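Local coordinates for aspartate aminotransferase (Giardia lamblia, PDB 3MEB), which probably catalyses, as a homodimer with pyridoxal 5'-phosphate, the reversible transfer of the amino group from L-aspartate to 2-oxoglutarate, giving oxaloacetate and L-glutamate, at residues Lys50-Asp61 with Cys423-Val433; Met391-Val402 with Val414-Cys423. All blocks are in the same frame, centred on the assembly; numbering follows the deposited sequence.

Contact 1: residues Lys50-Asp61 with Cys423-Val433; sequences KKVNLGVGAYRD and CGLTESNCDYV. With EDO (1,2-ethanediol), chain F; SO4 (sulfate ion), chain C.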
loop_
_atom_site.group_PDB
_atom_site.type_symbol
_atom_site.label_atom_id
_atom_site.label_comp_id
_atom_site.label_asym_id
_atom_site.label_seq_id
_atom_site.Cartn_x
_atom_site.Cartn_y
_atom_site.Cartn_z
ATOM N N LYS A 50 -7.798 3.808 -34.829
ATOM C CA LYS A 50 -6.706 2.851 -35.098
ATOM C C LYS A 50 -5.552 2.873 -34.068
ATOM O O LYS A 50 -4.492 2.231 -34.271
ATOM C CB LYS A 50 -6.141 3.099 -36.506
ATOM C CG LYS A 50 -7.112 2.792 -37.649
ATOM C CD LYS A 50 -6.403 2.903 -38.991
ATOM C CE LYS A 50 -7.329 2.570 -40.168
ATOM N NZ LYS A 50 -6.969 3.287 -41.435
ATOM N N LYS A 51 -5.768 3.566 -32.959
ATOM C CA LYS A 51 -4.774 3.663 -31.887
ATOM C C LYS A 51 -4.346 2.310 -31.326
ATOM O O LYS A 51 -5.151 1.391 -31.223
ATOM C CB LYS A 51 -5.302 4.541 -30.735
ATOM C CG LYS A 51 -6.539 4.033 -30.033
ATOM C CD LYS A 51 -6.999 5.097 -29.073
ATOM C CE LYS A 51 -8.027 4.631 -28.075
ATOM N NZ LYS A 51 -8.316 5.726 -27.115
ATOM N N VAL A 52 -3.082 2.197 -30.943
ATOM C CA VAL A 52 -2.528 0.905 -30.454
ATOM C C VAL A 52 -1.733 1.205 -29.197
ATOM O O VAL A 52 -0.815 2.045 -29.240
ATOM C CB VAL A 52 -1.588 0.219 -31.481
ATOM C CG1 VAL A 52 -1.121 -1.152 -30.942
ATOM C CG2 VAL A 52 -2.273 0.060 -32.908
ATOM N N ASN A 53 -2.048 0.517 -28.092
ATOM C CA ASN A 53 -1.321 0.725 -26.835
ATOM C C ASN A 53 -0.226 -0.306 -26.659
ATOM O O ASN A 53 -0.519 -1.452 -26.386
ATOM C CB ASN A 53 -2.271 0.644 -25.630
ATOM C CG ASN A 53 -1.587 1.013 -24.306
ATOM O OD1 ASN A 53 -0.385 1.345 -24.264
ATOM N ND2 ASN A 53 -2.375 0.986 -23.199
ATOM N N LEU A 54 1.042 0.084 -26.805
ATOM C CA LEU A 54 2.144 -0.907 -26.706
ATOM C C LEU A 54 3.096 -0.445 -25.595
ATOM O O LEU A 54 4.302 -0.580 -25.710
ATOM C CB LEU A 54 2.899 -1.013 -28.045
ATOM C CG LEU A 54 2.048 -1.358 -29.259
ATOM C CD1 LEU A 54 2.892 -1.298 -30.572
ATOM C CD2 LEU A 54 1.465 -2.757 -29.054
ATOM N N GLY A 55 2.516 0.101 -24.534
ATOM C CA GLY A 55 3.245 0.803 -23.481
ATOM C C GLY A 55 3.447 -0.068 -22.259
ATOM O O GLY A 55 4.346 -0.916 -22.239
ATOM N N VAL A 56 2.611 0.146 -21.258
ATOM C CA VAL A 56 2.586 -0.633 -20.025
ATOM C C VAL A 56 2.477 -2.144 -20.336
ATOM O O VAL A 56 1.715 -2.562 -21.219
ATOM C CB VAL A 56 1.390 -0.186 -19.114
ATOM C CG1 VAL A 56 1.256 -1.079 -17.870
ATOM C CG2 VAL A 56 1.544 1.291 -18.702
ATOM N N GLY A 57 3.268 -2.945 -19.639
ATOM C CA GLY A 57 3.190 -4.377 -19.803
ATOM C C GLY A 57 1.978 -4.910 -19.070
ATOM O O GLY A 57 2.058 -5.268 -17.904
ATOM N N ALA A 58 0.873 -4.976 -19.773
ATOM C CA ALA A 58 -0.358 -5.483 -19.215
ATOM C C ALA A 58 -1.008 -6.376 -20.229
ATOM O O ALA A 58 -1.310 -5.945 -21.333
ATOM C CB ALA A 58 -1.279 -4.319 -18.855
ATOM N N TYR A 59 -1.269 -7.618 -19.856
ATOM C CA TYR A 59 -1.848 -8.550 -20.802
ATOM C C TYR A 59 -3.142 -8.019 -21.460
ATOM O O TYR A 59 -3.937 -7.362 -20.818
ATOM C CB TYR A 59 -2.073 -9.938 -20.179
ATOM C CG TYR A 59 -2.524 -10.903 -21.255
ATOM C CD1 TYR A 59 -1.647 -11.322 -22.241
ATOM C CD2 TYR A 59 -3.843 -11.293 -21.340
ATOM C CE1 TYR A 59 -2.056 -12.164 -23.250
ATOM C CE2 TYR A 59 -4.283 -12.129 -22.345
ATOM C CZ TYR A 59 -3.379 -12.566 -23.300
ATOM O OH TYR A 59 -3.826 -13.379 -24.288
ATOM N N ARG A 60 -3.309 -8.281 -22.763
ATOM C CA ARG A 60 -4.586 -8.054 -23.457
ATOM C C ARG A 60 -4.911 -9.274 -24.287
ATOM O O ARG A 60 -4.015 -9.956 -24.771
ATOM C CB ARG A 60 -4.561 -6.771 -24.350
ATOM C CG ARG A 60 -4.126 -5.480 -23.632
ATOM C CD ARG A 60 -5.315 -4.836 -22.973
ATOM N NE ARG A 60 -5.092 -3.642 -22.165
ATOM C CZ ARG A 60 -4.851 -3.625 -20.856
ATOM N NH1 ARG A 60 -4.652 -4.752 -20.177
ATOM N NH2 ARG A 60 -4.754 -2.457 -20.218
ATOM N N ASP A 61 -6.208 -9.556 -24.425
ATOM C CA ASP A 61 -6.688 -10.664 -25.211
ATOM C C ASP A 61 -6.673 -10.405 -26.725
ATOM O O ASP A 61 -6.177 -9.377 -27.193
ATOM C CB ASP A 61 -8.066 -11.112 -24.681
ATOM C CG ASP A 61 -9.215 -10.242 -25.124
ATOM O OD1 ASP A 61 -9.039 -9.292 -25.879
ATOM O OD2 ASP A 61 -10.348 -10.548 -24.706
ATOM N N CYS A 423 1.829 -7.521 -25.844
ATOM C CA CYS A 423 0.453 -7.766 -25.370
ATOM C C CYS A 423 -0.593 -6.852 -25.997
ATOM O O CYS A 423 -1.771 -7.205 -26.090
ATOM C CB CYS A 423 0.405 -7.502 -23.846
ATOM S SG CYS A 423 1.327 -8.626 -22.801
ATOM N N GLY A 424 -0.164 -5.673 -26.446
ATOM C CA GLY A 424 -1.059 -4.752 -27.174
ATOM C C GLY A 424 -1.306 -5.052 -28.652
ATOM O O GLY A 424 -2.146 -4.391 -29.280
ATOM N N LEU A 425 -0.611 -6.050 -29.208
ATOM C CA LEU A 425 -0.792 -6.440 -30.599
ATOM C C LEU A 425 -1.907 -7.436 -30.712
ATOM O O LEU A 425 -2.140 -8.226 -29.789
ATOM C CB LEU A 425 0.462 -7.063 -31.162
ATOM C CG LEU A 425 1.703 -6.180 -31.134
ATOM C CD1 LEU A 425 2.949 -7.070 -31.308
ATOM C CD2 LEU A 425 1.668 -5.119 -32.207
ATOM N N THR A 426 -2.577 -7.402 -31.856
ATOM C CA THR A 426 -3.639 -8.335 -32.193
ATOM C C THR A 426 -3.522 -8.753 -33.642
ATOM O O THR A 426 -2.780 -8.176 -34.413
ATOM C CB THR A 426 -5.039 -7.722 -31.942
ATOM O OG1 THR A 426 -5.283 -6.605 -32.832
ATOM C CG2 THR A 426 -5.142 -7.264 -30.487
ATOM N N GLU A 427 -4.277 -9.762 -34.027
ATOM C CA GLU A 427 -4.346 -10.116 -35.429
ATOM C C GLU A 427 -4.787 -8.934 -36.300
ATOM O O GLU A 427 -4.339 -8.798 -37.437
ATOM C CB GLU A 427 -5.271 -11.318 -35.632
ATOM C CG GLU A 427 -4.823 -12.525 -34.818
ATOM C CD GLU A 427 -4.757 -13.799 -35.631
ATOM O OE1 GLU A 427 -5.832 -14.241 -36.143
ATOM O OE2 GLU A 427 -3.618 -14.344 -35.734
ATOM N N SER A 428 -5.654 -8.085 -35.765
ATOM C CA SER A 428 -6.217 -6.967 -36.516
ATOM C C SER A 428 -5.268 -5.796 -36.685
ATOM O O SER A 428 -5.346 -5.089 -37.703
ATOM C CB SER A 428 -7.452 -6.464 -35.822
ATOM O OG SER A 428 -8.443 -7.465 -35.884
ATOM N N ASN A 429 -4.397 -5.584 -35.692
ATOM C CA ASN A 429 -3.528 -4.413 -35.684
ATOM C C ASN A 429 -2.045 -4.606 -35.975
ATOM O O ASN A 429 -1.352 -3.596 -36.063
ATOM C CB ASN A 429 -3.703 -3.593 -34.376
ATOM C CG ASN A 429 -2.984 -4.190 -33.159
ATOM O OD1 ASN A 429 -2.032 -4.961 -33.269
ATOM N ND2 ASN A 429 -3.474 -3.830 -31.979
ATOM N N CYS A 430 -1.531 -5.840 -36.100
ATOM C CA CYS A 430 -0.088 -6.025 -36.327
ATOM C C CYS A 430 0.380 -5.378 -37.624
ATOM O O CYS A 430 1.423 -4.717 -37.676
ATOM C CB CYS A 430 0.312 -7.513 -36.409
ATOM S SG CYS A 430 0.722 -8.366 -34.863
ATOM N N ASP A 431 -0.381 -5.578 -38.690
ATOM C CA ASP A 431 0.065 -5.060 -39.968
ATOM C C ASP A 431 0.052 -3.549 -39.964
ATOM O O ASP A 431 0.870 -2.919 -40.611
ATOM C CB ASP A 431 -0.768 -5.595 -41.119
ATOM C CG ASP A 431 -0.031 -5.504 -42.416
ATOM O OD1 ASP A 431 1.062 -6.107 -42.523
ATOM O OD2 ASP A 431 -0.509 -4.785 -43.310
ATOM N N TYR A 432 -0.888 -2.970 -39.229
ATOM C CA TYR A 432 -0.906 -1.539 -39.036
ATOM C C TYR A 432 0.369 -1.073 -38.329
ATOM O O TYR A 432 1.025 -0.122 -38.773
ATOM C CB TYR A 432 -2.143 -1.152 -38.242
ATOM C CG TYR A 432 -2.262 0.307 -37.949
ATOM C CD1 TYR A 432 -2.771 1.196 -38.901
ATOM C CD2 TYR A 432 -1.884 0.818 -36.697
ATOM C CE1 TYR A 432 -2.879 2.556 -38.627
ATOM C CE2 TYR A 432 -2.012 2.186 -36.410
ATOM C CZ TYR A 432 -2.506 3.038 -37.373
ATOM O OH TYR A 432 -2.624 4.367 -37.083
ATOM N N VAL A 433 0.738 -1.765 -37.252
ATOM C CA VAL A 433 1.947 -1.419 -36.484
ATOM C C VAL A 433 3.179 -1.561 -37.362
ATOM O O VAL A 433 4.041 -0.720 -37.352
ATOM C CB VAL A 433 2.078 -2.274 -35.194
ATOM C CG1 VAL A 433 3.408 -2.004 -34.472
ATOM C CG2 VAL A 433 0.931 -2.007 -34.296
HETATM C C1 EDO F . -1.455 -2.515 -22.846
HETATM O O1 EDO F . -0.679 -1.750 -21.903
HETATM C C2 EDO F . -0.548 -3.346 -23.743
HETATM O O2 EDO F . 0.221 -4.200 -22.910
HETATM S S SO4 C . 5.884 -2.096 -16.690
HETATM O O1 SO4 C . 7.356 -2.133 -16.834
HETATM O O2 SO4 C . 5.226 -1.508 -17.848
HETATM O O3 SO4 C . 5.426 -3.445 -16.453
HETATM O O4 SO4 C . 5.621 -1.297 -15.513
HETATM O O HOH W 1 -5.645 -1.612 -31.335
HETATM O O HOH W 2 -3.739 -1.972 -28.294
#

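Contact 2: residues Met391-Val402 with Val414-Cys423; sequences MFTFTGLTPEHV and VKAGGRMSMC. With SO4 (sulfate ion), chain C; EDO (1,2-ethanediol), chain F.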
loop_
_atom_site.group_PDB
_atom_site.type_symbol
_atom_site.label_atom_id
_atom_site.label_comp_id
_atom_site.label_asym_id
_atom_site.label_seq_id
_atom_site.Cartn_x
_atom_site.Cartn_y
_atom_site.Cartn_z
ATOM N N MET A 391 7.134 -10.172 -21.943
ATOM C CA MET A 391 6.121 -9.375 -22.592
ATOM C C MET A 391 6.621 -8.382 -23.638
ATOM O O MET A 391 5.813 -7.907 -24.442
ATOM C CB MET A 391 5.384 -8.555 -21.540
ATOM C CG MET A 391 4.385 -9.323 -20.739
ATOM S SD MET A 391 3.418 -8.221 -19.683
ATOM C CE MET A 391 2.226 -9.411 -19.032
ATOM N N PHE A 392 7.908 -8.018 -23.594
ATOM C CA PHE A 392 8.372 -6.882 -24.362
ATOM C C PHE A 392 9.339 -7.257 -25.486
ATOM O O PHE A 392 9.907 -8.382 -25.550
ATOM C CB PHE A 392 9.041 -5.833 -23.465
ATOM C CG PHE A 392 8.203 -5.398 -22.264
ATOM C CD1 PHE A 392 7.110 -4.530 -22.420
ATOM C CD2 PHE A 392 8.517 -5.855 -21.002
ATOM C CE1 PHE A 392 6.357 -4.117 -21.327
ATOM C CE2 PHE A 392 7.739 -5.468 -19.871
ATOM C CZ PHE A 392 6.671 -4.602 -20.037
ATOM N N THR A 393 9.504 -6.307 -26.401
ATOM C CA THR A 393 10.667 -6.267 -27.253
ATOM C C THR A 393 11.368 -4.924 -27.020
ATOM O O THR A 393 10.737 -3.850 -27.040
ATOM C CB THR A 393 10.326 -6.490 -28.753
ATOM O OG1 THR A 393 9.562 -7.712 -28.919
ATOM C CG2 THR A 393 11.593 -6.580 -29.555
ATOM N N PHE A 394 12.667 -4.973 -26.772
ATOM C CA PHE A 394 13.470 -3.765 -26.693
ATOM C C PHE A 394 13.779 -3.444 -28.131
ATOM O O PHE A 394 14.771 -3.912 -28.674
ATOM C CB PHE A 394 14.718 -4.048 -25.850
ATOM C CG PHE A 394 15.296 -2.844 -25.123
ATOM C CD1 PHE A 394 14.513 -2.041 -24.307
ATOM C CD2 PHE A 394 16.645 -2.579 -25.179
ATOM C CE1 PHE A 394 15.069 -0.936 -23.614
ATOM C CE2 PHE A 394 17.214 -1.493 -24.491
ATOM C CZ PHE A 394 16.418 -0.674 -23.707
ATOM N N THR A 395 12.895 -2.699 -28.792
ATOM C CA THR A 395 12.949 -2.639 -30.269
ATOM C C THR A 395 14.190 -1.948 -30.847
ATOM O O THR A 395 14.626 -2.310 -31.915
ATOM C CB THR A 395 11.723 -1.958 -30.906
ATOM O OG1 THR A 395 11.711 -0.546 -30.609
ATOM C CG2 THR A 395 10.388 -2.644 -30.460
ATOM N N GLY A 396 14.729 -0.961 -30.156
ATOM C CA GLY A 396 15.765 -0.117 -30.719
ATOM C C GLY A 396 15.221 1.027 -31.585
ATOM O O GLY A 396 15.988 1.827 -32.090
ATOM N N LEU A 397 13.909 1.133 -31.775
ATOM C CA LEU A 397 13.375 2.381 -32.355
ATOM C C LEU A 397 13.844 3.530 -31.474
ATOM O O LEU A 397 13.902 3.387 -30.236
ATOM C CB LEU A 397 11.851 2.361 -32.475
ATOM C CG LEU A 397 11.293 1.340 -33.478
ATOM C CD1 LEU A 397 9.809 1.081 -33.251
ATOM C CD2 LEU A 397 11.544 1.784 -34.914
ATOM N N THR A 398 14.193 4.655 -32.109
ATOM C CA THR A 398 14.862 5.784 -31.463
ATOM C C THR A 398 13.784 6.660 -30.829
ATOM O O THR A 398 12.606 6.478 -31.136
ATOM C CB THR A 398 15.627 6.652 -32.503
ATOM O OG1 THR A 398 14.676 7.388 -33.292
ATOM C CG2 THR A 398 16.510 5.791 -33.431
ATOM N N PRO A 399 14.164 7.627 -29.975
ATOM C CA PRO A 399 13.114 8.476 -29.420
ATOM C C PRO A 399 12.327 9.264 -30.497
ATOM O O PRO A 399 11.128 9.541 -30.328
ATOM C CB PRO A 399 13.892 9.421 -28.481
ATOM C CG PRO A 399 15.153 8.657 -28.152
ATOM C CD PRO A 399 15.485 7.970 -29.425
ATOM N N GLU A 400 13.004 9.619 -31.582
ATOM C CA GLU A 400 12.378 10.305 -32.732
ATOM C C GLU A 400 11.324 9.404 -33.369
ATOM O O GLU A 400 10.249 9.847 -33.744
ATOM C CB GLU A 400 13.434 10.601 -33.821
ATOM C CG GLU A 400 14.444 11.692 -33.492
ATOM C CD GLU A 400 15.563 11.268 -32.508
ATOM O OE1 GLU A 400 15.770 10.047 -32.243
ATOM O OE2 GLU A 400 16.249 12.199 -31.992
ATOM N N HIS A 401 11.674 8.133 -33.557
ATOM C CA HIS A 401 10.708 7.143 -34.048
ATOM C C HIS A 401 9.495 7.000 -33.147
ATOM O O HIS A 401 8.369 6.919 -33.643
ATOM C CB HIS A 401 11.357 5.789 -34.139
ATOM C CG HIS A 401 12.380 5.686 -35.228
ATOM N ND1 HIS A 401 13.499 4.894 -35.116
ATOM C CD2 HIS A 401 12.458 6.295 -36.436
ATOM C CE1 HIS A 401 14.220 5.015 -36.221
ATOM N NE2 HIS A 401 13.606 5.855 -37.035
ATOM N N VAL A 402 9.730 6.921 -31.831
ATOM C CA VAL A 402 8.643 6.679 -30.856
ATOM C C VAL A 402 7.690 7.873 -30.868
ATOM O O VAL A 402 6.466 7.715 -30.917
ATOM C CB VAL A 402 9.191 6.445 -29.449
ATOM C CG1 VAL A 402 8.065 6.519 -28.410
ATOM C CG2 VAL A 402 9.942 5.087 -29.381
ATOM N N VAL A 414 7.110 2.876 -25.220
ATOM C CA VAL A 414 8.051 3.489 -24.298
ATOM C C VAL A 414 9.214 4.113 -25.040
ATOM O O VAL A 414 9.894 3.470 -25.865
ATOM C CB VAL A 414 8.575 2.472 -23.276
ATOM C CG1 VAL A 414 9.703 3.081 -22.437
ATOM C CG2 VAL A 414 7.428 1.975 -22.415
ATOM N N LYS A 415 9.454 5.381 -24.745
ATOM C CA LYS A 415 10.503 6.134 -25.395
ATOM C C LYS A 415 11.888 5.511 -25.189
ATOM O O LYS A 415 12.629 5.367 -26.159
ATOM C CB LYS A 415 10.478 7.575 -24.912
ATOM C CG LYS A 415 11.332 8.538 -25.689
ATOM C CD LYS A 415 10.531 9.811 -25.986
ATOM C CE LYS A 415 11.365 11.040 -25.928
ATOM N NZ LYS A 415 10.648 12.178 -26.601
ATOM N N ALA A 416 12.231 5.167 -23.946
ATOM C CA ALA A 416 13.505 4.460 -23.628
ATOM C C ALA A 416 13.633 3.116 -24.368
ATOM O O ALA A 416 12.891 2.153 -24.094
ATOM C CB ALA A 416 13.621 4.223 -22.104
ATOM N N GLY A 417 14.545 3.065 -25.327
ATOM C CA GLY A 417 14.821 1.847 -26.074
ATOM C C GLY A 417 13.742 1.416 -27.050
ATOM O O GLY A 417 13.850 0.362 -27.689
ATOM N N GLY A 418 12.690 2.218 -27.162
ATOM C CA GLY A 418 11.526 1.815 -27.908
ATOM C C GLY A 418 10.958 0.494 -27.407
ATOM O O GLY A 418 10.591 -0.366 -28.212
ATOM N N ARG A 419 10.900 0.326 -26.093
ATOM C CA ARG A 419 10.319 -0.859 -25.494
ATOM C C ARG A 419 8.865 -0.998 -25.967
ATOM O O ARG A 419 8.090 -0.051 -25.885
ATOM C CB ARG A 419 10.393 -0.794 -23.967
ATOM C CG ARG A 419 10.083 -2.126 -23.307
ATOM C CD ARG A 419 9.826 -2.038 -21.821
ATOM N NE ARG A 419 8.490 -1.549 -21.503
ATOM C CZ ARG A 419 8.014 -1.386 -20.271
ATOM N NH1 ARG A 419 8.746 -1.701 -19.197
ATOM N NH2 ARG A 419 6.791 -0.889 -20.106
ATOM N N MET A 420 8.529 -2.159 -26.504
ATOM C CA MET A 420 7.193 -2.447 -26.982
ATOM C C MET A 420 6.554 -3.610 -26.214
ATOM O O MET A 420 7.160 -4.693 -26.102
ATOM C CB MET A 420 7.248 -2.766 -28.475
ATOM C CG MET A 420 5.943 -3.286 -29.110
ATOM S SD MET A 420 6.174 -4.011 -30.761
ATOM C CE MET A 420 6.553 -2.491 -31.655
ATOM N N SER A 421 5.346 -3.378 -25.699
ATOM C CA SER A 421 4.565 -4.408 -25.063
ATOM C C SER A 421 3.809 -5.162 -26.126
ATOM O O SER A 421 2.875 -4.675 -26.687
ATOM C CB SER A 421 3.579 -3.854 -24.062
ATOM O OG SER A 421 2.801 -4.924 -23.561
ATOM N N MET A 422 4.222 -6.399 -26.331
ATOM C CA MET A 422 3.689 -7.253 -27.377
ATOM C C MET A 422 2.235 -7.599 -27.118
ATOM O O MET A 422 1.513 -7.927 -28.057
ATOM C CB MET A 422 4.552 -8.521 -27.431
ATOM C CG MET A 422 6.037 -8.245 -27.725
ATOM S SD MET A 422 6.307 -7.098 -29.067
ATOM C CE MET A 422 6.408 -8.200 -30.494
ATOM N N CYS A 423 1.829 -7.521 -25.844
ATOM C CA CYS A 423 0.453 -7.766 -25.370
ATOM C C CYS A 423 -0.593 -6.852 -25.997
ATOM O O CYS A 423 -1.771 -7.205 -26.090
ATOM C CB CYS A 423 0.405 -7.502 -23.846
ATOM S SG CYS A 423 1.327 -8.626 -22.801
HETATM S S SO4 C . 5.884 -2.096 -16.690
HETATM O O1 SO4 C . 7.356 -2.133 -16.834
HETATM O O2 SO4 C . 5.226 -1.508 -17.848
HETATM O O3 SO4 C . 5.426 -3.445 -16.453
HETATM O O4 SO4 C . 5.621 -1.297 -15.513
HETATM C C1 EDO F . -1.455 -2.515 -22.846
HETATM O O1 EDO F . -0.679 -1.750 -21.903
HETATM C C2 EDO F . -0.548 -3.346 -23.743
HETATM O O2 EDO F . 0.221 -4.200 -22.910
HETATM O O HOH W 3 14.303 5.158 -28.213
#

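Contact 1: residues Lys50-Asp61 with Cys423-Val433
Lys50 CB makes an off-centre CH-pi contact with the Tyr432 ring, 4.2 Å from its centroid, and Lys50 CD approaches CE1, the two side chains crossing at about a right angle. Lys50 O and Val52 CG2 come to the same ring obliquely. This is where strand 52-54 of the small domain of a fold-type I aminotransferase packs against the start of the C-terminal helix 430-443. With its CG anti to the backbone N (chi1 179°), the Tyr432 ring extends to Lys50, and its OH is hydrogen-bonded to Trp409 O. The second flat group, the Arg60 guanidinium, carries ethanediol C1 over one face, while its NH1 bonds Tyr59 O and forms a salt bridge with Glu89 of the second subunit. Between these ends the packing is apolar: Leu54 CD1 meets Val433 CG1 tip to tip at 4.0 Å, and Val52 CG1 touches Val433 CG2. Leu54 CD2 lies on Gly424, whose CA offers a C-H to Asn53 O (3.4 Å). Cys423 SG sits obliquely beside the Tyr59 ring. Two waters carry polar links across, one from Lys51 O to Asn429 ND2, the other from Asn53 N to Gly424 O. The Asn429 amide ties its own loop together, OD1 taking Thr426 N and ND2 giving a nearly straight bond, in the carbonyl plane, to Gly424 O at 3.1 Å.

Contact 2: residues Met391-Val402 with Val414-Cys423
A two-stranded antiparallel sheet, strands 392-394 and 419-421 in the small domain of the aminotransferase fold, borders the pyridoxal phosphate pocket, on what is probably its substrate side. Arg419 lays its guanidinium flat on the Phe392 ring, centres 3.8 Å apart and planes at 17°, a cation-pi stack to which CD adds a C-H over the same face. The bend at chi3 (78°) turns the group over the ring, whose opposite face is covered by Met391 CB. Arg419 NH1 and NH2 grip sulfate O1 and O2, each at 2.8 Å; Asn213 OD1 takes a second bond from NH1, and Gly55 O one from NH2. An arginine at this place binds the substrate alpha-carboxylate in aspartate aminotransferases, and the sulfate, probably from the crystallisation liquor, is consistent with a mimic of that group. Along the strands, Thr393 and Met420 form the hydrogen-bonded pair, Thr393 N giving to Met420 O and Met420 N to Thr393 O, and Met422 N reaches Met391 O. Thr393 and Met420 point to the other side of the sheet from Phe392 and Arg419; Thr393 OG1, bonded to Arg361, lies 3.3 Å from Met422 SD. Beyond the strands, Gly417 and Gly418 have positive phi. Gly417 CA lies over a face of the Phe394 ring, and Gly417 O accepts from Gly396 N. Val402, on the helix that Thr398 and His401 open with a capping box, packs CG2 on Gly418 CA. Thr395 OG1 works both ways: it accepts Leu397 N in an ST turn and donates to Gly418 O at 2.7 Å, 24° from the carbonyl plane.

Both contacts build the small domain and share Cys423, with contact 2 nested inside the chain loop that contact 1 closes. Contact 2 is the more buried; contact 1 is partly buried and reaches the second subunit. Their chemistry differs accordingly: the 391-402 pairing rests on backbone hydrogen bonds and an arginine-aromatic stack, whereas 50-61 meets 423-433 mainly through apolar packing and bridging waters. They join directly where Leu54 O lies 3.0 Å from Ser421 N, a probable hydrogen bond, and where Gly57 CA packs on Phe392 CZ. Both also touch the sulfate, contact 1 through Gly57 N and contact 2 through Arg419, and the same ethanediol.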